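Local atomic coordinates of putative ATP binding component of ABC-transporter (Escherichia coli, PDB entry 2R5O), a protein that probably serves as the ATP-binding component of an ABC transporter for O-antigen polysaccharide export, its C-terminal domain, the part described here, being implicated in carbohydrate binding. Residues A[43-48]-A[154-159]. Numbering follows the deposited sequence. Where two conformers were deposited one is given.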
loop_
_atom_site.group_PDB
_atom_site.type_symbol
_atom_site.label_atom_id
_atom_site.label_comp_id
_atom_site.label_asym_id
_atom_site.label_seq_id
_atom_site.Cartn_x
_atom_site.Cartn_y
_atom_site.Cartn_z
ATOM N N TRP A 43 -8.145 25.408 4.843
ATOM C CA TRP A 43 -9.547 25.765 4.735
ATOM C C TRP A 43 -10.277 25.261 5.965
ATOM O O TRP A 43 -9.752 24.465 6.762
ATOM C CB TRP A 43 -10.167 25.240 3.418
ATOM C CG TRP A 43 -10.216 23.751 3.331
ATOM C CD1 TRP A 43 -9.210 22.882 3.041
ATOM C CD2 TRP A 43 -11.394 22.952 3.552
ATOM N NE1 TRP A 43 -9.682 21.582 3.076
ATOM C CE2 TRP A 43 -11.021 21.604 3.388
ATOM C CE3 TRP A 43 -12.727 23.254 3.842
ATOM C CZ2 TRP A 43 -11.937 20.548 3.541
ATOM C CZ3 TRP A 43 -13.630 22.196 4.017
ATOM C CH2 TRP A 43 -13.226 20.873 3.839
ATOM N N GLY A 44 -11.528 25.663 6.112
ATOM C CA GLY A 44 -12.341 25.216 7.242
ATOM C C GLY A 44 -13.291 26.281 7.711
ATOM O O GLY A 44 -13.152 27.449 7.376
ATOM N N GLN A 45 -14.244 25.891 8.545
ATOM C CA GLN A 45 -15.228 26.821 9.088
ATOM C C GLN A 45 -14.733 27.544 10.309
ATOM O O GLN A 45 -15.379 28.527 10.716
ATOM C CB GLN A 45 -16.524 26.081 9.423
ATOM C CG GLN A 45 -17.254 25.610 8.182
ATOM C CD GLN A 45 -18.718 25.288 8.454
ATOM O OE1 GLN A 45 -19.311 25.791 9.401
ATOM N NE2 GLN A 45 -19.287 24.449 7.626
ATOM N N GLY A 46 -13.639 27.128 10.913
ATOM C CA GLY A 46 -13.183 27.727 12.163
ATOM C C GLY A 46 -13.768 27.031 13.365
ATOM O O GLY A 46 -14.535 26.085 13.215
ATOM N N GLY A 47 -13.377 27.483 14.544
ATOM C CA GLY A 47 -13.812 26.907 15.802
ATOM C C GLY A 47 -12.747 26.060 16.481
ATOM O O GLY A 47 -12.870 25.711 17.647
ATOM N N ALA A 48 -11.714 25.708 15.720
ATOM C CA ALA A 48 -10.520 25.054 16.240
ATOM C C ALA A 48 -9.414 25.347 15.257
ATOM O O ALA A 48 -9.684 25.646 14.092
ATOM C CB ALA A 48 -10.725 23.549 16.336
ATOM N N MET A 154 -20.572 16.257 9.618
ATOM C CA MET A 154 -19.300 16.669 10.185
ATOM C C MET A 154 -18.892 17.990 9.611
ATOM O O MET A 154 -18.883 18.178 8.389
ATOM C CB MET A 154 -18.241 15.670 9.765
ATOM C CG MET A 154 -18.452 14.312 10.291
ATOM S SD MET A 154 -18.303 14.246 12.072
ATOM C CE MET A 154 -16.561 14.507 12.086
ATOM N N THR A 155 -18.612 18.932 10.499
ATOM C CA THR A 155 -18.197 20.253 10.127
ATOM C C THR A 155 -16.674 20.294 10.110
ATOM O O THR A 155 -16.040 19.985 11.111
ATOM C CB THR A 155 -18.689 21.262 11.152
ATOM O OG1 THR A 155 -20.117 21.202 11.259
ATOM C CG2 THR A 155 -18.311 22.639 10.745
ATOM N N PRO A 156 -16.084 20.707 8.977
ATOM C CA PRO A 156 -14.622 20.848 8.929
ATOM C C PRO A 156 -14.230 22.113 9.679
ATOM O O PRO A 156 -14.729 23.199 9.371
ATOM C CB PRO A 156 -14.352 20.985 7.429
ATOM C CG PRO A 156 -15.607 21.685 6.893
ATOM C CD PRO A 156 -16.729 21.137 7.718
ATOM N N LEU A 157 -13.347 22.003 10.647
ATOM C CA LEU A 157 -12.975 23.141 11.491
ATOM C C LEU A 157 -11.705 23.788 10.981
ATOM O O LEU A 157 -11.687 24.987 10.747
ATOM C CB LEU A 157 -12.841 22.740 12.958
ATOM C CG LEU A 157 -14.049 21.993 13.536
ATOM C CD1 LEU A 157 -13.771 21.546 14.945
ATOM C CD2 LEU A 157 -15.315 22.845 13.492
ATOM N N ASP A 158 -10.654 23.002 10.823
ATOM C CA ASP A 158 -9.381 23.473 10.256
ATOM C C ASP A 158 -8.788 22.316 9.492
ATOM O O ASP A 158 -8.616 21.240 10.070
ATOM C CB ASP A 158 -8.417 23.957 11.363
ATOM C CG ASP A 158 -7.172 24.636 10.822
ATOM O OD1 ASP A 158 -7.174 25.105 9.654
ATOM O OD2 ASP A 158 -6.167 24.694 11.573
ATOM N N ARG A 159 -8.502 22.499 8.217
ATOM C CA ARG A 159 -8.084 21.434 7.313
ATOM C C ARG A 159 -6.839 21.927 6.619
ATOM O O ARG A 159 -6.903 22.880 5.832
ATOM C CB ARG A 159 -9.192 21.136 6.310
ATOM C CG ARG A 159 -10.543 20.832 6.976
ATOM C CD ARG A 159 -10.514 19.582 7.898
ATOM N NE ARG A 159 -10.161 18.457 7.075
ATOM C CZ ARG A 159 -11.007 17.628 6.498
ATOM N NH1 ARG A 159 -12.285 17.554 6.890
ATOM N NH2 ARG A 159 -10.533 16.803 5.589
#
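Trp-43 and Arg-159 form an antiparallel hydrogen-bonded pair, Trp-43 N giving to Arg-159 O at 3.0 Å and Arg-159 N to Trp-43 O at 2.7 Å, after which the 44-47 loop arches over strand 153-169. Two further backbone bonds hold the arch: Gln-45 N reaches Pro-156 O in a nearly straight bond (169°), and Gly-46 N bonds to Leu-157 O. Gly-44, Gly-46 and Gly-47 have positive phi, at backbone angles where a CB would clash with the preceding carbonyl oxygen.

The Trp-43 indole lies alongside the Arg-159 side chain. Its CG sits between the backbone N and the carbonyl carbon (chi1 65°), and Arg-159 CB lies over one face of the pyrrole ring in a CH-pi contact, 3.5 Å from its centroid. The arginine chain then bends, and Trp-43 CZ2 comes over one face of its guanidinium, the two planes 40° apart, while NH1 makes a weak hydrogen bond to Ser-146 OG. At the benzene end, Trp-43 CZ3 meets Pro-156 CG at 3.5 Å. The Gln-45 side chain crosses that of Thr-155 at about a right angle, its CD 3.5 Å from Thr-155 CG2.

On the inner side, Leu-157 CD1 packs against Ala-48 CB at 3.9 Å. Asp-158 OD2 accepts from Ile-50 N and forms a salt bridge with Arg-42, tying strand 153-169 to strands 41-43 and 48-57 on either side of the loop.

Opposite Ile-145 the strand carries two residues, Leu-157 and Asp-158, a classic beta bulge, above which the glycine-rich connection passes from one sheet to the other of this immunoglobulin-like domain.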